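Local coordinates for Cas13d (uncultured Ruminococcus sp, PDB 6IV9), which binds a CRISPR RNA and uses two HEPN domains for maturation of that RNA and for cleavage of its target, at residues Glu324-Lys327 / Ser328-Lys331; Met478-Asp481 / Glu482-Asp486; Glu488-Asn491 / Ala492-Leu496; Ile502-Leu505 / Thr506-Asp510. The protein carries 2 engineered substitutions. All coordinates share one frame; numbering follows the deposited sequence.

Contact 1. Residues Glu324-Lys327 / Ser328-Lys331; sequences ERLK and SINK. With nucleotides of chain B.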
loop_
_atom_site.group_PDB
_atom_site.type_symbol
_atom_site.label_atom_id
_atom_site.label_comp_id
_atom_site.label_asym_id
_atom_site.label_seq_id
_atom_site.Cartn_x
_atom_site.Cartn_y
_atom_site.Cartn_z
ATOM N N GLU A 324 13.901 7.428 -17.496
ATOM C CA GLU A 324 13.517 6.357 -18.432
ATOM C C GLU A 324 11.990 6.249 -18.507
ATOM O O GLU A 324 11.477 6.090 -19.582
ATOM C CB GLU A 324 14.120 5.054 -17.932
ATOM C CG GLU A 324 13.965 3.913 -18.892
ATOM C CD GLU A 324 14.638 2.652 -18.390
ATOM O OE1 GLU A 324 15.823 2.471 -18.662
ATOM O OE2 GLU A 324 13.963 1.869 -17.730
ATOM N N ARG A 325 11.312 6.277 -17.370
ATOM C CA ARG A 325 9.837 6.194 -17.372
ATOM C C ARG A 325 9.219 7.446 -18.004
ATOM O O ARG A 325 8.341 7.309 -18.807
ATOM C CB ARG A 325 9.356 6.034 -15.932
ATOM C CG ARG A 325 7.860 6.186 -15.759
ATOM C CD ARG A 325 7.152 4.926 -16.172
ATOM N NE ARG A 325 7.016 4.859 -17.605
ATOM C CZ ARG A 325 6.412 3.883 -18.256
ATOM N NH1 ARG A 325 5.839 2.902 -17.592
ATOM N NH2 ARG A 325 6.369 3.896 -19.569
ATOM N N LEU A 326 9.673 8.624 -17.604
ATOM C CA LEU A 326 9.119 9.904 -18.102
ATOM C C LEU A 326 9.395 10.071 -19.601
ATOM O O LEU A 326 8.528 10.528 -20.304
ATOM C CB LEU A 326 9.743 11.037 -17.288
ATOM C CG LEU A 326 8.842 11.749 -16.285
ATOM C CD1 LEU A 326 7.534 11.046 -16.037
ATOM C CD2 LEU A 326 9.558 12.099 -15.005
ATOM N N LYS A 327 10.597 9.728 -20.033
ATOM C CA LYS A 327 10.942 9.873 -21.465
ATOM C C LYS A 327 10.060 8.949 -22.311
ATOM O O LYS A 327 9.657 9.365 -23.361
ATOM C CB LYS A 327 12.458 9.827 -21.668
ATOM C CG LYS A 327 13.186 10.898 -20.870
ATOM C CD LYS A 327 14.478 11.416 -21.442
ATOM C CE LYS A 327 15.577 10.384 -21.385
ATOM N NZ LYS A 327 16.898 10.996 -21.143
ATOM N N SER A 328 9.773 7.740 -21.856
ATOM C CA SER A 328 8.890 6.864 -22.667
ATOM C C SER A 328 7.479 7.455 -22.789
ATOM O O SER A 328 6.893 7.307 -23.820
ATOM C CB SER A 328 8.878 5.459 -22.167
ATOM O OG SER A 328 8.457 5.402 -20.824
ATOM N N ILE A 329 6.917 7.992 -21.716
ATOM C CA ILE A 329 5.577 8.630 -21.806
ATOM C C ILE A 329 5.622 9.923 -22.638
ATOM O O ILE A 329 4.747 10.144 -23.438
ATOM C CB ILE A 329 5.093 8.959 -20.387
ATOM C CG1 ILE A 329 4.953 7.714 -19.520
ATOM C CG2 ILE A 329 3.820 9.763 -20.424
ATOM C CD1 ILE A 329 4.987 8.001 -18.051
ATOM N N ASN A 330 6.590 10.774 -22.345
ATOM C CA ASN A 330 6.752 12.124 -22.942
ATOM C C ASN A 330 7.149 12.116 -24.418
ATOM O O ASN A 330 6.718 13.007 -25.120
ATOM C CB ASN A 330 7.693 12.999 -22.126
ATOM C CG ASN A 330 7.074 13.401 -20.814
ATOM O OD1 ASN A 330 5.878 13.304 -20.654
ATOM N ND2 ASN A 330 7.885 13.825 -19.875
ATOM N N LYS A 331 7.976 11.173 -24.845
ATOM C CA LYS A 331 8.462 11.241 -26.245
ATOM C C LYS A 331 7.307 11.011 -27.218
ATOM O O LYS A 331 6.710 9.969 -27.167
ATOM C CB LYS A 331 9.562 10.202 -26.452
ATOM C CG LYS A 331 10.614 10.566 -27.487
ATOM C CD LYS A 331 11.347 9.366 -28.020
ATOM C CE LYS A 331 11.851 9.564 -29.433
ATOM N NZ LYS A 331 11.878 8.286 -30.180
ATOM P P U B 43 -2.804 4.531 -17.552
ATOM O OP1 U B 43 -2.590 5.361 -16.310
ATOM O OP2 U B 43 -4.165 4.314 -18.041
ATOM O "O5'" U B 43 -1.923 5.274 -18.644
ATOM C "C5'" U B 43 -1.748 4.722 -19.956
ATOM C "C4'" U B 43 -1.251 5.795 -20.899
ATOM O "O4'" U B 43 0.084 6.116 -20.464
ATOM C "C3'" U B 43 -1.081 5.362 -22.367
ATOM O "O3'" U B 43 -2.324 5.621 -22.997
ATOM C "C2'" U B 43 0.067 6.270 -22.833
ATOM O "O2'" U B 43 -0.488 7.559 -22.971
ATOM C "C1'" U B 43 0.955 6.306 -21.581
ATOM N N1 U B 43 1.994 5.266 -21.556
ATOM C C2 U B 43 3.033 5.369 -22.450
ATOM O O2 U B 43 3.154 6.299 -23.219
ATOM N N3 U B 43 3.934 4.344 -22.404
ATOM C C4 U B 43 3.912 3.252 -21.578
ATOM O O4 U B 43 4.813 2.419 -21.657
ATOM C C5 U B 43 2.809 3.212 -20.678
ATOM C C6 U B 43 1.907 4.193 -20.697
#
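E324-K327 and S328-N330 make up the last turns of helix 312-330, and K331 is the first residue to leave helical backbone angles. The i to i+4 bonds run up to this end: S328 N to E324 O, N330 N to L326 O (2.8 Å) and K331 N to K327 O. On the RNA side, R325 and S328 grip each other twice. S328 OG donates to R325 O at 2.8 Å, and R325 NH2 donates back to S328 OG at 2.9 Å, the oxygen lying 21° out of the guanidinium plane. The arginine reaches it with CG anti to the backbone N (chi1 170°) and bends at chi2 and chi3, passing I329 CD1 at 3.8 Å from its NE. NH2 also donates to O4 of U43 of chain B at 3.0 Å, with O4 in the guanidinium plane, while NH1 is held by R573 O. A leucine in place of R325 would probably leave uracil O4 without this donor and S328 OG without its second bond. Because O4 is an acceptor where cytosine has an amino group, the geometry is consistent with a base-specific contact, the serine and R573 fixing the direction of the guanidinium.

Contact 2. Residues Met478-Asp481 / Glu482-Asp486; sequences MDFD and EKILD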
loop_
_atom_site.group_PDB
_atom_site.type_symbol
_atom_site.label_atom_id
_atom_site.label_comp_id
_atom_site.label_asym_id
_atom_site.label_seq_id
_atom_site.Cartn_x
_atom_site.Cartn_y
_atom_site.Cartn_z
ATOM N N MET A 478 -1.173 12.789 -38.173
ATOM C CA MET A 478 -1.575 13.672 -37.055
ATOM C C MET A 478 -0.675 14.904 -37.139
ATOM O O MET A 478 0.489 14.820 -36.736
ATOM C CB MET A 478 -1.408 12.976 -35.703
ATOM C CG MET A 478 -2.725 12.783 -35.018
ATOM S SD MET A 478 -3.102 14.099 -33.867
ATOM C CE MET A 478 -4.876 13.929 -33.772
ATOM N N ASP A 479 -1.203 15.977 -37.712
ATOM C CA ASP A 479 -0.382 17.194 -37.891
ATOM C C ASP A 479 -0.511 18.102 -36.669
ATOM O O ASP A 479 -1.193 19.119 -36.758
ATOM C CB ASP A 479 -0.674 17.880 -39.226
ATOM C CG ASP A 479 0.424 18.840 -39.657
ATOM O OD1 ASP A 479 1.608 18.439 -39.626
ATOM O OD2 ASP A 479 0.085 19.981 -40.016
ATOM N N PHE A 480 0.079 17.690 -35.556
ATOM C CA PHE A 480 0.115 18.543 -34.347
ATOM C C PHE A 480 1.566 18.570 -33.877
ATOM O O PHE A 480 2.228 17.563 -33.954
ATOM C CB PHE A 480 -0.913 18.095 -33.310
ATOM C CG PHE A 480 -2.317 18.561 -33.585
ATOM C CD1 PHE A 480 -2.695 19.860 -33.317
ATOM C CD2 PHE A 480 -3.256 17.706 -34.124
ATOM C CE1 PHE A 480 -3.978 20.296 -33.585
ATOM C CE2 PHE A 480 -4.542 18.142 -34.384
ATOM C CZ PHE A 480 -4.903 19.433 -34.112
ATOM N N ASP A 481 2.044 19.741 -33.505
ATOM C CA ASP A 481 3.434 19.880 -33.034
ATOM C C ASP A 481 3.516 19.311 -31.621
ATOM O O ASP A 481 2.749 19.737 -30.786
ATOM C CB ASP A 481 3.820 21.358 -33.013
ATOM C CG ASP A 481 5.312 21.613 -32.987
ATOM O OD1 ASP A 481 6.076 20.664 -32.821
ATOM O OD2 ASP A 481 5.691 22.775 -33.137
ATOM N N GLU A 482 4.502 18.455 -31.389
ATOM C CA GLU A 482 4.773 17.819 -30.077
ATOM C C GLU A 482 5.168 18.895 -29.062
ATOM O O GLU A 482 4.910 18.718 -27.886
ATOM C CB GLU A 482 5.869 16.770 -30.216
ATOM C CG GLU A 482 6.099 15.951 -28.965
ATOM C CD GLU A 482 4.875 15.264 -28.383
ATOM O OE1 GLU A 482 3.954 14.935 -29.145
ATOM O OE2 GLU A 482 4.860 15.073 -27.163
ATOM N N LYS A 483 5.685 20.026 -29.546
ATOM C CA LYS A 483 6.190 21.146 -28.709
ATOM C C LYS A 483 5.045 21.872 -28.002
ATOM O O LYS A 483 5.310 22.602 -27.072
ATOM C CB LYS A 483 7.088 22.076 -29.518
ATOM C CG LYS A 483 8.228 21.362 -30.213
ATOM C CD LYS A 483 9.526 22.088 -30.133
ATOM C CE LYS A 483 10.622 21.414 -30.930
ATOM N NZ LYS A 483 11.640 22.380 -31.406
ATOM N N ILE A 484 3.808 21.548 -28.361
ATOM C CA ILE A 484 2.596 22.160 -27.750
ATOM C C ILE A 484 2.579 21.833 -26.253
ATOM O O ILE A 484 2.067 22.624 -25.479
ATOM C CB ILE A 484 1.349 21.587 -28.436
ATOM C CG1 ILE A 484 1.078 22.259 -29.778
ATOM C CG2 ILE A 484 0.147 21.655 -27.534
ATOM C CD1 ILE A 484 -0.005 21.565 -30.564
ATOM N N LEU A 485 3.137 20.681 -25.901
ATOM C CA LEU A 485 3.116 20.155 -24.515
ATOM C C LEU A 485 4.376 20.527 -23.746
ATOM O O LEU A 485 4.456 20.146 -22.612
ATOM C CB LEU A 485 2.971 18.637 -24.579
ATOM C CG LEU A 485 1.613 18.139 -25.049
ATOM C CD1 LEU A 485 1.638 16.646 -25.258
ATOM C CD2 LEU A 485 0.525 18.539 -24.082
ATOM N N ASP A 486 5.264 21.338 -24.312
ATOM C CA ASP A 486 6.536 21.633 -23.610
ATOM C C ASP A 486 6.256 22.254 -22.239
ATOM O O ASP A 486 7.026 22.020 -21.334
ATOM C CB ASP A 486 7.457 22.507 -24.455
ATOM C CG ASP A 486 8.280 21.722 -25.456
ATOM O OD1 ASP A 486 8.221 20.501 -25.421
ATOM O OD2 ASP A 486 8.979 22.355 -26.252
#
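D481 to I484 form a type I beta turn that opens the short 3-10 segment beginning at E482, in the loop between helices 467-475 and 497-505. The turn is closed by I484 N donating to D481 O at 3.2 Å, with the donor 54° out of the carbonyl plane. A second, weak bond has the form of an Asx turn: K483 N points at D481 OD1 over 3.4 Å, nearly straight at 171°. CG of D481, anti to the backbone N (chi1 -161°), sets OD1 beside the amides of the turn. The stem of K483 crosses the acid at a slant, CG lying 3.5 Å from D481 OD1, but its NZ stays 6.0 Å from that oxygen and makes no salt bridge with it. On the apolar side, I484 CD1 reaches the edge of the F480 ring, 4.2 Å from CD1 of F480. That ring also meets I345 of helix 338-347 and I357 of helix 353-366. The carboxylate of E482 is taken by the backbone N atoms of F333 and I334 and by K489. Thus the turn rests on main-chain bonding supported by one weak side-chain acceptor, while the carboxylate of D481 meets the backbone N and the CB and CG of K483, not its ammonium group.

Contact 3. Residues Glu488-Asn491 / Ala492-Leu496; sequences EKKN and ASDLL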
loop_
_atom_site.group_PDB
_atom_site.type_symbol
_atom_site.label_atom_id
_atom_site.label_comp_id
_atom_site.label_asym_id
_atom_site.label_seq_id
_atom_site.Cartn_x
_atom_site.Cartn_y
_atom_site.Cartn_z
ATOM N N GLU A 488 3.619 21.696 -20.319
ATOM C CA GLU A 488 2.891 20.766 -19.422
ATOM C C GLU A 488 3.717 19.547 -19.020
ATOM O O GLU A 488 3.442 19.005 -17.977
ATOM C CB GLU A 488 1.681 20.183 -20.144
ATOM C CG GLU A 488 0.872 21.206 -20.897
ATOM C CD GLU A 488 0.281 22.319 -20.061
ATOM O OE1 GLU A 488 -0.507 22.016 -19.170
ATOM O OE2 GLU A 488 0.605 23.478 -20.320
ATOM N N LYS A 489 4.705 19.179 -19.821
ATOM C CA LYS A 489 5.471 17.936 -19.595
ATOM C C LYS A 489 6.176 17.929 -18.242
ATOM O O LYS A 489 6.724 18.939 -17.839
ATOM C CB LYS A 489 6.467 17.715 -20.730
ATOM C CG LYS A 489 5.893 17.087 -21.989
ATOM C CD LYS A 489 6.929 16.921 -23.064
ATOM C CE LYS A 489 6.468 16.168 -24.290
ATOM N NZ LYS A 489 5.025 15.923 -24.193
ATOM N N LYS A 490 6.145 16.767 -17.597
ATOM C CA LYS A 490 6.831 16.554 -16.309
ATOM C C LYS A 490 8.162 15.870 -16.610
ATOM O O LYS A 490 8.157 14.893 -17.313
ATOM C CB LYS A 490 5.921 15.770 -15.371
ATOM C CG LYS A 490 4.825 16.613 -14.752
ATOM C CD LYS A 490 5.322 17.389 -13.563
ATOM C CE LYS A 490 4.979 18.857 -13.586
ATOM N NZ LYS A 490 3.522 19.099 -13.502
ATOM N N ASN A 491 9.243 16.402 -16.068
ATOM C CA ASN A 491 10.608 15.883 -16.296
ATOM C C ASN A 491 11.246 15.491 -14.959
ATOM O O ASN A 491 10.828 15.994 -13.942
ATOM C CB ASN A 491 11.450 16.919 -17.039
ATOM C CG ASN A 491 10.840 17.339 -18.361
ATOM O OD1 ASN A 491 10.480 18.492 -18.548
ATOM N ND2 ASN A 491 10.728 16.413 -19.286
ATOM N N ALA A 492 12.286 14.663 -15.006
ATOM C CA ALA A 492 12.983 14.150 -13.806
ATOM C C ALA A 492 13.557 15.307 -12.999
ATOM O O ALA A 492 13.508 15.255 -11.798
ATOM C CB ALA A 492 14.049 13.165 -14.187
ATOM N N SER A 493 14.031 16.345 -13.681
ATOM C CA SER A 493 14.630 17.527 -13.015
ATOM C C SER A 493 13.568 18.272 -12.205
ATOM O O SER A 493 13.941 19.047 -11.360
ATOM C CB SER A 493 15.280 18.429 -14.015
ATOM O OG SER A 493 14.324 18.885 -14.940
ATOM N N ASP A 494 12.292 18.055 -12.500
ATOM C CA ASP A 494 11.193 18.777 -11.814
ATOM C C ASP A 494 10.875 18.164 -10.452
ATOM O O ASP A 494 10.109 18.777 -9.734
ATOM C CB ASP A 494 9.889 18.728 -12.609
ATOM C CG ASP A 494 9.929 19.432 -13.950
ATOM O OD1 ASP A 494 10.746 20.338 -14.104
ATOM O OD2 ASP A 494 9.130 19.068 -14.815
ATOM N N LEU A 495 11.437 17.004 -10.132
ATOM C CA LEU A 495 11.064 16.305 -8.874
ATOM C C LEU A 495 12.185 16.347 -7.834
ATOM O O LEU A 495 13.325 16.362 -8.208
ATOM C CB LEU A 495 10.750 14.844 -9.205
ATOM C CG LEU A 495 9.749 14.591 -10.328
ATOM C CD1 LEU A 495 9.502 13.108 -10.520
ATOM C CD2 LEU A 495 8.449 15.323 -10.090
ATOM N N LEU A 496 11.823 16.334 -6.558
ATOM C CA LEU A 496 12.813 16.250 -5.460
ATOM C C LEU A 496 13.378 14.829 -5.428
ATOM O O LEU A 496 12.717 13.931 -5.890
ATOM C CB LEU A 496 12.129 16.551 -4.127
ATOM C CG LEU A 496 11.526 17.943 -4.007
ATOM C CD1 LEU A 496 10.846 18.126 -2.667
ATOM C CD2 LEU A 496 12.585 18.999 -4.215
#
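N491 and D494 close a type I beta turn, D494 N donating to N491 O at 2.9 Å, and the turn coincides with the start of the 3-10 segment 492-494. The donor stands above the plane of the N491 carbonyl, and L495 N bonds to A492 O in the following step. The turn is doubled by a side chain. D494 has CG beside its own backbone N (chi1 -64°), which folds the carboxylate back over the start of the turn, where N491 N donates to D494 OD2 at 2.9 Å with an N-H...O angle of 161°. This N-H meets the oxygen from above the carboxylate plane. N491 is therefore engaged at both backbone polar atoms by one residue: its N by the carboxylate, its O by the amide N of D494. The side chains of the pair merely pass each other, amide and carboxylate planes 55° apart. OD2 also lies 3.7 Å from K490 CA, whereas K490 NZ remains 5.8 Å from it; the two charges could attract only across that gap. With an alanine at D494 the carboxylate is gone, and N491 N would probably lose its acceptor, leaving the turn to its main-chain bond. Around the turn, Y361 of helix 353-366 receives a bond from K490 N through its OH, and R558 of helix 556-570 donates through NH2 to D494 O, bonding the stretch to flanking helices. L495, a buried residue, brings its CG within 4.0 Å of N491 O.

Contact 4. Residues Ile502-Leu505 / Thr506-Asp510; sequences IYML and TYFLD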
loop_
_atom_site.group_PDB
_atom_site.type_symbol
_atom_site.label_atom_id
_atom_site.label_comp_id
_atom_site.label_asym_id
_atom_site.label_seq_id
_atom_site.Cartn_x
_atom_site.Cartn_y
_atom_site.Cartn_z
ATOM N N ILE A 502 11.084 7.456 -3.704
ATOM C CA ILE A 502 9.801 6.710 -3.579
ATOM C C ILE A 502 9.479 6.039 -4.915
ATOM O O ILE A 502 9.100 4.897 -4.910
ATOM C CB ILE A 502 8.664 7.614 -3.078
ATOM C CG1 ILE A 502 8.999 8.203 -1.709
ATOM C CG2 ILE A 502 7.356 6.854 -3.077
ATOM C CD1 ILE A 502 9.294 7.195 -0.648
ATOM N N TYR A 503 9.722 6.717 -6.027
ATOM C CA TYR A 503 9.453 6.093 -7.340
ATOM C C TYR A 503 10.320 4.841 -7.491
ATOM O O TYR A 503 9.857 3.858 -7.976
ATOM C CB TYR A 503 9.727 7.031 -8.513
ATOM C CG TYR A 503 9.621 6.306 -9.825
ATOM C CD1 TYR A 503 8.390 6.014 -10.368
ATOM C CD2 TYR A 503 10.735 5.828 -10.480
ATOM C CE1 TYR A 503 8.261 5.305 -11.542
ATOM C CE2 TYR A 503 10.628 5.116 -11.659
ATOM C CZ TYR A 503 9.386 4.845 -12.189
ATOM O OH TYR A 503 9.245 4.133 -13.330
ATOM N N MET A 504 11.562 4.909 -7.035
ATOM C CA MET A 504 12.511 3.777 -7.142
ATOM C C MET A 504 11.961 2.570 -6.369
ATOM O O MET A 504 11.963 1.508 -6.901
ATOM C CB MET A 504 13.877 4.173 -6.582
ATOM C CG MET A 504 14.892 3.072 -6.640
ATOM S SD MET A 504 14.829 1.968 -5.231
ATOM C CE MET A 504 15.472 3.052 -3.968
ATOM N N LEU A 505 11.371 2.804 -5.203
ATOM C CA LEU A 505 10.804 1.747 -4.331
ATOM C C LEU A 505 9.702 0.986 -5.072
ATOM O O LEU A 505 9.567 -0.178 -4.864
ATOM C CB LEU A 505 10.181 2.426 -3.118
ATOM C CG LEU A 505 10.934 2.322 -1.798
ATOM C CD1 LEU A 505 12.407 2.049 -1.966
ATOM C CD2 LEU A 505 10.669 3.528 -0.927
ATOM N N THR A 506 8.981 1.663 -5.962
ATOM C CA THR A 506 7.824 1.062 -6.681
ATOM C C THR A 506 8.236 -0.083 -7.604
ATOM O O THR A 506 7.401 -0.881 -7.937
ATOM C CB THR A 506 6.932 2.096 -7.365
ATOM O OG1 THR A 506 7.609 2.565 -8.517
ATOM C CG2 THR A 506 6.527 3.219 -6.440
ATOM N N TYR A 507 9.508 -0.176 -7.950
ATOM C CA TYR A 507 9.999 -1.283 -8.804
ATOM C C TYR A 507 9.749 -2.626 -8.108
ATOM O O TYR A 507 9.543 -3.601 -8.763
ATOM C CB TYR A 507 11.501 -1.153 -9.023
ATOM C CG TYR A 507 11.857 -0.425 -10.285
ATOM C CD1 TYR A 507 11.734 0.942 -10.379
ATOM C CD2 TYR A 507 12.283 -1.113 -11.397
ATOM C CE1 TYR A 507 12.046 1.611 -11.545
ATOM C CE2 TYR A 507 12.595 -0.464 -12.572
ATOM C CZ TYR A 507 12.484 0.905 -12.645
ATOM O OH TYR A 507 12.809 1.511 -13.813
ATOM N N PHE A 508 9.822 -2.624 -6.788
ATOM C CA PHE A 508 9.703 -3.858 -5.983
ATOM C C PHE A 508 8.253 -4.135 -5.587
ATOM O O PHE A 508 8.030 -5.138 -4.960
ATOM C CB PHE A 508 10.574 -3.709 -4.743
ATOM C CG PHE A 508 12.016 -3.410 -5.047
ATOM C CD1 PHE A 508 12.808 -4.348 -5.681
ATOM C CD2 PHE A 508 12.574 -2.195 -4.719
ATOM C CE1 PHE A 508 14.133 -4.075 -5.975
ATOM C CE2 PHE A 508 13.896 -1.926 -5.012
ATOM C CZ PHE A 508 14.676 -2.866 -5.628
ATOM N N LEU A 509 7.316 -3.307 -6.026
ATOM C CA LEU A 509 5.923 -3.416 -5.536
ATOM C C LEU A 509 4.908 -3.712 -6.637
ATOM O O LEU A 509 5.096 -3.322 -7.755
ATOM C CB LEU A 509 5.544 -2.097 -4.859
ATOM C CG LEU A 509 6.427 -1.650 -3.703
ATOM C CD1 LEU A 509 5.936 -0.348 -3.126
ATOM C CD2 LEU A 509 6.503 -2.710 -2.631
ATOM N N ASP A 510 3.842 -4.378 -6.226
ATOM C CA ASP A 510 2.647 -4.699 -7.039
ATOM C C ASP A 510 1.787 -3.426 -7.122
ATOM O O ASP A 510 1.940 -2.570 -6.274
ATOM C CB ASP A 510 1.946 -5.869 -6.347
ATOM C CG ASP A 510 0.685 -6.379 -6.997
ATOM O OD1 ASP A 510 0.790 -7.168 -7.927
ATOM O OD2 ASP A 510 -0.374 -5.928 -6.593
HETATM O O HOH W 1 11.509 3.521 -14.686
#
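The Y503 ring carries T506 OG1 over one face, 4.0 Å from CD1 of Y503, and a water at its edge, in the ring plane. The Y507 ring turns its own edge to Y503, CE1 of Y507 lying 3.8 Å from CE2 of Y503. With planes at 88° and centroids 6.0 Å apart, the two rings meet obliquely. The same water joins the two hydroxyls, 2.7 Å from Y503 OH and 2.5 Å from Y507 OH. Further along, M504 SD sits at the edge of the F508 ring, a Met-aromatic contact with SD 4.0 Å from CE2 of F508; M504 bends at chi2 and chi3 to bring its sulfur there. In the backbone, Y503 O takes two bonds from T506. OG1 lies between the backbone N and the carbonyl carbon (chi1 74°), which lets it donate at 2.6 Å in the carbonyl plane on a lone pair, and T506 N comes from above that plane. Y507 N to M504 O at 3.2 Å and F508 N to L505 O continue the chain in i to i+3 steps beyond helix 497-505. Other residues add to the rings' contacts: K574 by cation-pi with Y507, F257 edge-to-face with F508. The stretch thus lies buried among helices: M504 and Y507 pack on 312-330 and 267-291, Y503 and T506 on 556-570, and L509 on the following helix 511-535.

Contacts 2, 3 and 4 follow one another along the chain, and contact 1 touches all three. N330 ND2 is probably bonded to K490 O (2.8 Å) in contact 3, and N330 O lies 3.4 Å from E482 OE2 of contact 2. Towards contact 4, R325 CB packs 3.2 Å from Y503 OH. Contacts 2 and 3 are joined directly by the salt bridge of E482 OE2 with K489 NZ, at 3.1 Å. Contacts 2 and 4 stay apart, nearest atoms about 18 Å. Contact 1 bonds the RNA itself, whereas the nearest atoms of contact 4 lie about 6 Å from it and those of contacts 2 and 3 about 10 Å.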